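Local coordinates for single-stranded DNA-binding protein (Thermus aquaticus, PDB 2FXQ) that binds single-stranded DNA as a homodimer and probably recruits partner proteins to it during DNA replication, recombination and repair, at residues R180-W185 and V219-L224; A28-N33 and V56-R61; Q7-G12 and Q130-G135. All coordinates share one frame; numbering follows the deposited sequence.

Contact 1. Residues R180-W185 and V219-L224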
loop_
_atom_site.group_PDB
_atom_site.type_symbol
_atom_site.label_atom_id
_atom_site.label_comp_id
_atom_site.label_asym_id
_atom_site.label_seq_id
_atom_site.Cartn_x
_atom_site.Cartn_y
_atom_site.Cartn_z
ATOM N N ARG A 180 16.525 14.688 -0.329
ATOM C CA ARG A 180 15.973 16.068 -0.269
ATOM C C ARG A 180 15.412 16.422 1.098
ATOM O O ARG A 180 16.047 16.166 2.099
ATOM C CB ARG A 180 14.899 16.240 -1.359
ATOM C CG ARG A 180 15.495 16.056 -2.760
ATOM C CD ARG A 180 14.504 16.308 -3.908
ATOM N NE ARG A 180 15.225 16.321 -5.188
ATOM C CZ ARG A 180 15.087 15.436 -6.157
ATOM N NH1 ARG A 180 14.244 14.418 -6.029
ATOM N NH2 ARG A 180 15.798 15.568 -7.270
ATOM N N GLU A 181 14.184 16.969 1.161
ATOM C CA GLU A 181 13.608 17.371 2.456
ATOM C C GLU A 181 13.470 16.224 3.470
ATOM O O GLU A 181 13.605 16.433 4.658
ATOM C CB GLU A 181 12.206 17.978 2.206
ATOM C CG GLU A 181 11.482 18.569 3.399
ATOM C CD GLU A 181 10.235 19.352 2.965
ATOM O OE1 GLU A 181 9.157 19.182 3.599
ATOM O OE2 GLU A 181 10.329 20.137 1.975
ATOM N N LEU A 182 13.147 15.016 3.016
ATOM C CA LEU A 182 13.014 13.918 3.947
ATOM C C LEU A 182 14.363 13.516 4.515
ATOM O O LEU A 182 14.438 13.113 5.669
ATOM C CB LEU A 182 12.415 12.689 3.194
ATOM C CG LEU A 182 10.898 12.555 3.065
ATOM C CD1 LEU A 182 10.729 11.139 2.420
ATOM C CD2 LEU A 182 10.280 12.609 4.483
ATOM N N ALA A 183 15.431 13.637 3.701
ATOM C CA ALA A 183 16.819 13.385 4.227
ATOM C C ALA A 183 17.160 14.444 5.310
ATOM O O ALA A 183 17.693 14.114 6.388
ATOM C CB ALA A 183 17.853 13.427 3.113
ATOM N N GLU A 184 16.816 15.696 5.037
ATOM C CA GLU A 184 17.127 16.764 6.014
ATOM C C GLU A 184 16.365 16.561 7.294
ATOM O O GLU A 184 16.909 16.724 8.373
ATOM C CB GLU A 184 16.762 18.123 5.460
ATOM C CG GLU A 184 17.988 18.997 5.298
ATOM C CD GLU A 184 18.066 19.460 3.892
ATOM O OE1 GLU A 184 19.154 19.867 3.459
ATOM O OE2 GLU A 184 17.006 19.373 3.239
ATOM N N TRP A 185 15.101 16.213 7.174
ATOM C CA TRP A 185 14.304 15.880 8.365
ATOM C C TRP A 185 14.855 14.646 9.094
ATOM O O TRP A 185 14.969 14.650 10.318
ATOM C CB TRP A 185 12.852 15.620 7.929
ATOM C CG TRP A 185 11.976 15.220 9.045
ATOM C CD1 TRP A 185 11.244 16.058 9.886
ATOM C CD2 TRP A 185 11.708 13.873 9.480
ATOM N NE1 TRP A 185 10.551 15.288 10.796
ATOM C CE2 TRP A 185 10.813 13.957 10.573
ATOM C CE3 TRP A 185 12.126 12.607 9.044
ATOM C CZ2 TRP A 185 10.354 12.823 11.249
ATOM C CZ3 TRP A 185 11.725 11.513 9.712
ATOM C CH2 TRP A 185 10.796 11.610 10.807
ATOM N N VAL A 219 15.518 0.129 -0.056
ATOM C CA VAL A 219 14.220 0.791 0.115
ATOM C C VAL A 219 14.497 2.272 -0.018
ATOM O O VAL A 219 15.379 2.790 0.681
ATOM C CB VAL A 219 13.591 0.460 1.488
ATOM C CG1 VAL A 219 12.356 1.378 1.781
ATOM C CG2 VAL A 219 13.283 -1.107 1.557
ATOM N N GLU A 220 13.710 2.941 -0.862
ATOM C CA GLU A 220 13.747 4.401 -0.899
ATOM C C GLU A 220 12.532 4.872 -0.093
ATOM O O GLU A 220 11.367 4.465 -0.383
ATOM C CB GLU A 220 13.712 4.895 -2.351
ATOM C CG GLU A 220 13.587 6.435 -2.353
ATOM C CD GLU A 220 13.159 7.043 -3.682
ATOM O OE1 GLU A 220 13.224 8.312 -3.756
ATOM O OE2 GLU A 220 12.758 6.289 -4.603
ATOM N N ALA A 221 12.753 5.703 0.951
ATOM C CA ALA A 221 11.637 6.341 1.686
ATOM C C ALA A 221 10.904 7.381 0.873
ATOM O O ALA A 221 11.535 8.206 0.202
ATOM C CB ALA A 221 12.142 6.987 2.975
ATOM N N LEU A 222 9.563 7.310 0.848
ATOM C CA LEU A 222 8.757 8.347 0.238
ATOM C C LEU A 222 8.014 9.143 1.324
ATOM O O LEU A 222 7.690 10.306 1.107
ATOM C CB LEU A 222 7.778 7.746 -0.753
ATOM C CG LEU A 222 8.509 7.000 -1.898
ATOM C CD1 LEU A 222 7.458 6.342 -2.810
ATOM C CD2 LEU A 222 9.425 7.956 -2.733
ATOM N N ARG A 223 7.781 8.528 2.471
ATOM C CA ARG A 223 7.230 9.243 3.621
ATOM C C ARG A 223 7.939 8.660 4.836
ATOM O O ARG A 223 8.253 7.468 4.867
ATOM C CB ARG A 223 5.742 8.919 3.776
ATOM C CG ARG A 223 5.105 9.740 4.900
ATOM C CD ARG A 223 3.588 9.939 4.749
ATOM N NE ARG A 223 3.037 10.624 5.919
ATOM C CZ ARG A 223 1.760 11.052 6.032
ATOM N NH1 ARG A 223 0.882 10.925 5.063
ATOM N NH2 ARG A 223 1.361 11.628 7.128
ATOM N N LEU A 224 8.217 9.499 5.832
ATOM C CA LEU A 224 8.752 9.029 7.087
ATOM C C LEU A 224 7.944 9.686 8.237
ATOM O O LEU A 224 7.601 10.868 8.181
ATOM C CB LEU A 224 10.239 9.513 7.265
ATOM C CG LEU A 224 11.266 8.954 6.256
ATOM C CD1 LEU A 224 12.628 9.606 6.554
ATOM C CD2 LEU A 224 11.335 7.452 6.401
#
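Leu182 and Trp185, one turn apart on helix 180-186, bear on Leu224 near the end of strand 213-225, with no hydrogen bond between the two segments. The tight part is small. Leu182 has its CG anti to the carbonyl carbon (chi1 -86°), and its two methyls divide the work. CD1 reaches the bulged backbone, where it lies 3.4 Å from Leu222 O and also touches the main chain of Ala221 and Arg223; Ala221 CB is a looser neighbour, 4.4 Å from Leu182 CD1. Leu182 CD2 turns to Leu224 and sits 4.2 Å from Leu224 CB. Trp185 has CG anti to the backbone N (chi1 178°), which brings the six-membered ring onto Leu224: Trp185 CZ3 is 3.5 Å from Leu224 CB, and Leu224 CD1 lies 3.9 Å from Trp185 CE3. Leu224 O lies over one face of the ring. Leu224 is buried, its side chain also touching Leu155 and Val197 of the neighbouring strands.

The looser side begins at the side chains of Leu222 and Arg223, whose CB atoms point away from the helix. Leu222 is exposed and offers the helix mainly its carbonyl; Arg223 turns its guanidinium to a salt bridge with Glu225 and to Arg126 O of the second subunit. On the helix, Leu182 and Trp185 themselves stay partly exposed to solvent, while Ala183 packs on the far side against strand 151-160. Leu222 and Arg223 both face Ile198, a classic beta bulge at which strand 213-225 turns a corner. A short helix following a strand and lying against an end of the barrel is consistent with the OB fold, here that of the second SSB domain.

Contact 2. Residues A28-N33 and V56-R61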
loop_
_atom_site.group_PDB
_atom_site.type_symbol
_atom_site.label_atom_id
_atom_site.label_comp_id
_atom_site.label_asym_id
_atom_site.label_seq_id
_atom_site.Cartn_x
_atom_site.Cartn_y
_atom_site.Cartn_z
ATOM N N ALA A 28 9.767 -27.014 -1.719
ATOM C CA ALA A 28 9.667 -26.383 -3.024
ATOM C C ALA A 28 10.117 -24.944 -2.951
ATOM O O ALA A 28 9.753 -24.244 -2.018
ATOM C CB ALA A 28 8.190 -26.420 -3.499
ATOM N N ILE A 29 10.819 -24.489 -3.986
ATOM C CA ILE A 29 11.306 -23.103 -4.105
ATOM C C ILE A 29 10.899 -22.669 -5.503
ATOM O O ILE A 29 11.252 -23.362 -6.498
ATOM C CB ILE A 29 12.843 -23.050 -3.997
ATOM C CG1 ILE A 29 13.320 -23.443 -2.636
ATOM C CG2 ILE A 29 13.379 -21.605 -4.124
ATOM C CD1 ILE A 29 14.830 -23.819 -2.670
ATOM N N LEU A 30 10.188 -21.539 -5.589
ATOM C CA LEU A 30 9.860 -20.950 -6.888
ATOM C C LEU A 30 10.347 -19.502 -6.860
ATOM O O LEU A 30 9.818 -18.690 -6.126
ATOM C CB LEU A 30 8.358 -21.000 -7.155
ATOM C CG LEU A 30 7.956 -20.637 -8.625
ATOM C CD1 LEU A 30 8.497 -21.729 -9.607
ATOM C CD2 LEU A 30 6.447 -20.546 -8.746
ATOM N N ASP A 31 11.431 -19.225 -7.577
ATOM C CA ASP A 31 11.995 -17.885 -7.611
ATOM C C ASP A 31 11.468 -17.143 -8.817
ATOM O O ASP A 31 11.586 -17.652 -9.922
ATOM C CB ASP A 31 13.507 -17.964 -7.684
ATOM C CG ASP A 31 14.145 -18.248 -6.350
ATOM O OD1 ASP A 31 13.599 -17.879 -5.290
ATOM O OD2 ASP A 31 15.228 -18.838 -6.257
ATOM N N LEU A 32 10.883 -15.953 -8.618
ATOM C CA LEU A 32 10.381 -15.138 -9.728
ATOM C C LEU A 32 11.281 -13.954 -9.907
ATOM O O LEU A 32 11.674 -13.329 -8.904
ATOM C CB LEU A 32 9.020 -14.554 -9.357
ATOM C CG LEU A 32 7.917 -15.469 -8.800
ATOM C CD1 LEU A 32 6.637 -14.762 -8.691
ATOM C CD2 LEU A 32 7.720 -16.717 -9.614
ATOM N N ASN A 33 11.588 -13.594 -11.150
ATOM C CA ASN A 33 12.329 -12.384 -11.365
ATOM C C ASN A 33 11.338 -11.369 -11.955
ATOM O O ASN A 33 10.789 -11.591 -13.058
ATOM C CB ASN A 33 13.559 -12.618 -12.261
ATOM C CG ASN A 33 14.631 -13.433 -11.545
ATOM O OD1 ASN A 33 15.215 -12.957 -10.573
ATOM N ND2 ASN A 33 14.886 -14.649 -12.010
ATOM N N VAL A 56 11.698 -12.393 -6.233
ATOM C CA VAL A 56 10.646 -12.756 -5.295
ATOM C C VAL A 56 10.738 -14.271 -5.114
ATOM O O VAL A 56 10.607 -15.033 -6.106
ATOM C CB VAL A 56 9.255 -12.363 -5.826
ATOM C CG1 VAL A 56 8.105 -12.880 -4.897
ATOM C CG2 VAL A 56 9.149 -10.809 -5.899
ATOM N N ARG A 57 10.845 -14.695 -3.867
ATOM C CA ARG A 57 10.906 -16.133 -3.600
ATOM C C ARG A 57 9.612 -16.653 -2.962
ATOM O O ARG A 57 9.185 -16.122 -1.914
ATOM C CB ARG A 57 12.048 -16.392 -2.624
ATOM C CG ARG A 57 12.151 -17.865 -2.195
ATOM C CD ARG A 57 13.528 -18.169 -1.612
ATOM N NE ARG A 57 14.483 -18.322 -2.723
ATOM C CZ ARG A 57 15.738 -18.747 -2.568
ATOM N NH1 ARG A 57 16.209 -19.000 -1.358
ATOM N NH2 ARG A 57 16.518 -18.913 -3.608
ATOM N N LEU A 58 9.032 -17.699 -3.581
ATOM C CA LEU A 58 7.990 -18.506 -2.941
ATOM C C LEU A 58 8.579 -19.747 -2.420
ATOM O O LEU A 58 9.382 -20.443 -3.120
ATOM C CB LEU A 58 6.893 -18.895 -3.968
ATOM C CG LEU A 58 5.988 -17.770 -4.529
ATOM C CD1 LEU A 58 6.748 -16.566 -5.093
ATOM C CD2 LEU A 58 5.062 -18.361 -5.614
ATOM N N LEU A 59 8.195 -20.065 -1.204
ATOM C CA LEU A 59 8.659 -21.337 -0.608
ATOM C C LEU A 59 7.525 -22.199 -0.170
ATOM O O LEU A 59 6.555 -21.671 0.358
ATOM C CB LEU A 59 9.444 -21.024 0.655
ATOM C CG LEU A 59 10.905 -20.621 0.639
ATOM C CD1 LEU A 59 11.410 -20.614 2.117
ATOM C CD2 LEU A 59 11.754 -21.612 -0.137
ATOM N N GLY A 60 7.653 -23.535 -0.286
ATOM C CA GLY A 60 6.673 -24.433 0.297
ATOM C C GLY A 60 5.361 -24.377 -0.512
ATOM O O GLY A 60 5.368 -24.445 -1.728
ATOM N N ARG A 61 4.238 -24.237 0.175
ATOM C CA ARG A 61 2.919 -24.431 -0.449
ATOM C C ARG A 61 2.623 -23.487 -1.629
ATOM O O ARG A 61 2.077 -23.929 -2.650
ATOM C CB ARG A 61 1.830 -24.252 0.596
ATOM C CG ARG A 61 0.539 -24.910 0.253
ATOM C CD ARG A 61 -0.614 -24.429 1.148
ATOM N NE ARG A 61 -0.414 -24.765 2.561
ATOM C CZ ARG A 61 -0.972 -25.809 3.198
ATOM N NH1 ARG A 61 -1.783 -26.658 2.564
ATOM N NH2 ARG A 61 -0.707 -26.006 4.484
#
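Leu58, Leu32 and Val56 bury the most surface in this antiparallel pairing, all three on the face of the ladder that also carries Leu30. Leu58 is the hub: its CD2 lies 4.1 Å from Leu30 CD2, the two side chains running side by side, while its other methyl, CD1, is 4.0 Å from Leu32 CD1, an oblique diagonal contact to the next pair on this face, two residues along. Leu32 stands opposite Val56 in a hydrogen-bonded pair. Leu32 CB and Val56 CB are 4.2 Å apart. The bond from Leu32 N to Val56 O is short (2.7 Å) and straight. Leu30 and Leu58 form the next hydrogen-bonded pair, and Gly60 N closes the row on Ala28 O.

The other face carries polar and apolar groups together. Arg57 grips Asp31 side-on: NE bonds OD1 at 2.8 Å and NH2 bonds OD2 at 2.9 Å, each oxygen using its syn lone pair, with carboxylate and guanidinium only 13° from coplanar. The bend of Arg57 at chi3 (-78°) turns its guanidinium back across the ladder, where Ile29 CG2 lies over one of its faces. Beside it, Ile29 CG1 and Leu59 CD2 are pressed to 3.5 Å, tighter than usual for carbons.

The pairing belongs to the hairpin of strands 28-41 and 47-59 in the first OB-fold domain. Strand 97-101 runs parallel along the other edge of 47-59, Leu32 and Val56 reach strand 5-14, and helix 61-66, with Gly60 at its N-cap position, packs Ala63 on Ala28 and Leu30 and Trp66 on Leu58.

Contact 3. Residues Q7-G12 and Q130-G135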
loop_
_atom_site.group_PDB
_atom_site.type_symbol
_atom_site.label_atom_id
_atom_site.label_comp_id
_atom_site.label_asym_id
_atom_site.label_seq_id
_atom_site.Cartn_x
_atom_site.Cartn_y
_atom_site.Cartn_z
ATOM N N GLN A 7 6.488 -5.055 5.221
ATOM C CA GLN A 7 5.457 -5.419 4.235
ATOM C C GLN A 7 5.819 -4.873 2.911
ATOM O O GLN A 7 6.226 -3.731 2.823
ATOM C CB GLN A 7 4.077 -4.782 4.624
ATOM C CG GLN A 7 3.682 -5.201 6.090
ATOM C CD GLN A 7 2.359 -4.532 6.559
ATOM O OE1 GLN A 7 2.118 -3.375 6.234
ATOM N NE2 GLN A 7 1.507 -5.271 7.280
ATOM N N VAL A 8 5.635 -5.677 1.860
ATOM C CA VAL A 8 5.971 -5.284 0.502
ATOM C C VAL A 8 4.761 -5.629 -0.384
ATOM O O VAL A 8 4.136 -6.706 -0.196
ATOM C CB VAL A 8 7.180 -6.158 -0.046
ATOM C CG1 VAL A 8 7.500 -5.765 -1.523
ATOM C CG2 VAL A 8 8.383 -6.059 0.901
ATOM N N PHE A 9 4.425 -4.735 -1.332
ATOM C CA PHE A 9 3.317 -4.942 -2.290
ATOM C C PHE A 9 3.887 -4.590 -3.615
ATOM O O PHE A 9 4.509 -3.513 -3.758
ATOM C CB PHE A 9 2.139 -3.959 -1.971
ATOM C CG PHE A 9 1.731 -3.966 -0.520
ATOM C CD1 PHE A 9 0.651 -4.723 -0.094
ATOM C CD2 PHE A 9 2.467 -3.234 0.452
ATOM C CE1 PHE A 9 0.314 -4.807 1.292
ATOM C CE2 PHE A 9 2.091 -3.296 1.834
ATOM C CZ PHE A 9 1.046 -4.076 2.234
ATOM N N LEU A 10 3.771 -5.484 -4.608
ATOM C CA LEU A 10 4.431 -5.245 -5.883
ATOM C C LEU A 10 3.537 -5.797 -6.924
ATOM O O LEU A 10 2.879 -6.852 -6.703
ATOM C CB LEU A 10 5.685 -6.141 -6.002
ATOM C CG LEU A 10 7.001 -5.778 -5.448
ATOM C CD1 LEU A 10 7.998 -6.928 -5.821
ATOM C CD2 LEU A 10 7.390 -4.367 -5.986
ATOM N N ILE A 11 3.436 -5.105 -8.031
ATOM C CA ILE A 11 3.000 -5.798 -9.244
ATOM C C ILE A 11 4.145 -5.604 -10.225
ATOM O O ILE A 11 4.585 -4.468 -10.445
ATOM C CB ILE A 11 1.712 -5.126 -9.837
ATOM C CG1 ILE A 11 0.536 -5.290 -8.850
ATOM C CG2 ILE A 11 1.407 -5.694 -11.292
ATOM C CD1 ILE A 11 -0.753 -4.440 -9.263
ATOM N N GLY A 12 4.584 -6.678 -10.878
ATOM C CA GLY A 12 5.659 -6.581 -11.869
ATOM C C GLY A 12 5.496 -7.655 -12.903
ATOM O O GLY A 12 4.664 -8.577 -12.754
ATOM N N GLN A 130 5.467 -0.863 -3.337
ATOM C CA GLN A 130 5.319 -0.190 -2.051
ATOM C C GLN A 130 5.930 -1.014 -0.940
ATOM O O GLN A 130 5.756 -2.251 -0.893
ATOM C CB GLN A 130 3.822 0.033 -1.696
ATOM C CG GLN A 130 3.616 0.721 -0.237
ATOM C CD GLN A 130 2.337 1.585 -0.071
ATOM O OE1 GLN A 130 2.302 2.777 -0.456
ATOM N NE2 GLN A 130 1.300 0.981 0.509
ATOM N N VAL A 131 6.653 -0.349 -0.018
ATOM C CA VAL A 131 7.144 -1.044 1.122
ATOM C C VAL A 131 6.683 -0.264 2.376
ATOM O O VAL A 131 6.669 0.966 2.360
ATOM C CB VAL A 131 8.725 -0.982 1.072
ATOM C CG1 VAL A 131 9.287 -1.580 2.368
ATOM C CG2 VAL A 131 9.288 -1.760 -0.202
ATOM N N ILE A 132 6.269 -0.992 3.436
ATOM C CA ILE A 132 5.949 -0.350 4.717
ATOM C C ILE A 132 6.887 -1.007 5.736
ATOM O O ILE A 132 6.882 -2.249 5.892
ATOM C CB ILE A 132 4.503 -0.545 5.097
ATOM C CG1 ILE A 132 3.601 0.115 4.029
ATOM C CG2 ILE A 132 4.242 0.137 6.511
ATOM C CD1 ILE A 132 2.016 -0.086 4.331
ATOM N N LEU A 133 7.697 -0.187 6.437
ATOM C CA LEU A 133 8.558 -0.744 7.465
ATOM C C LEU A 133 8.295 0.037 8.741
ATOM O O LEU A 133 8.089 1.256 8.700
ATOM C CB LEU A 133 10.070 -0.532 7.139
ATOM C CG LEU A 133 10.602 -1.096 5.809
ATOM C CD1 LEU A 133 12.095 -0.743 5.547
ATOM C CD2 LEU A 133 10.381 -2.628 5.770
ATOM N N MET A 134 8.390 -0.630 9.879
ATOM C CA MET A 134 8.434 0.144 11.122
ATOM C C MET A 134 9.476 -0.532 11.976
ATOM O O MET A 134 9.439 -1.790 12.169
ATOM C CB MET A 134 7.100 0.108 11.856
ATOM C CG MET A 134 7.059 1.267 13.014
ATOM S SD MET A 134 5.428 1.326 13.666
ATOM C CE MET A 134 4.634 2.539 12.738
ATOM N N GLY A 135 10.386 0.269 12.532
ATOM C CA GLY A 135 11.458 -0.336 13.345
ATOM C C GLY A 135 12.215 0.752 14.112
ATOM O O GLY A 135 11.621 1.783 14.439
#
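Gln7, Val8 and Phe9 pair antiparallel with Ile132, Val131 and Gln130, joining the first strands of the two OB-fold domains of one chain edge to edge. Four backbone hydrogen bonds make the junction. Gln7 and Ile132 exchange one pair of bonds, Ile132 N to Gln7 O being 2.8 Å; Phe9 and Gln130 exchange the other, with Gln130 N 2.8 Å from Phe9 O. Between them Val8 and Val131 form a non-hydrogen-bonded pair, their CA atoms 4.4 Å apart. Here CA-H...O contacts add to the ladder: Val8 CA approaches Gln130 O at 3.3 Å, and Val131 CA meets Gln7 O at the same separation.

Side-chain packing differs between the faces. Val8 and Val131 point into one side, toward Leu82 and Leu201 of their respective domains. On the other side lie Gln7, Phe9, Gln130 and Ile132, and this is where the second subunit meets the junction: Phe9 meets its counterpart Phe9 of that subunit with the rings steeply inclined, and Gln130 packs on Gln130 of the second subunit. The polar contact here is the hydrogen bond from Gln7 NE2 to Glu79 of the second subunit.

Among the flat groups, the Phe9 and Gln130 side chains run side by side, Gln130 CB and CG touching Phe9 CD2, while ring and amide planes stand 86° apart. Phe9 has CG anti to its carbonyl carbon (chi1 -50°), which brings the CD2 edge alongside the partner strand. The backbone carbonyl oxygen Gln130 O lies at that edge near the ring plane, 3.7 Å from Phe9 CD2, while Phe9 CE2 touches Ile132 CD1 at 4.1 Å.

From the N terminus, strand 5-14 supplies the first half of contact 3, whose partner at 130-135 comes 118 residues later. Contact 2 is nested within that long loop, closing the hairpin 28-41/47-59 of the first domain. The chain then enters the second domain through strand 129-137, completes contact 3, and only afterwards forms contact 1, which closes a loop of 33 residues that includes strand 194-207. Contacts 1 and 2 never touch; their centres lie 32 Å apart on opposite sides of the chain's centre. Contact 3 lies between and touches both: Leu10 packs on Val56, and Val131 and Leu133 pack on Val219, so the domain junction meets both domain interiors.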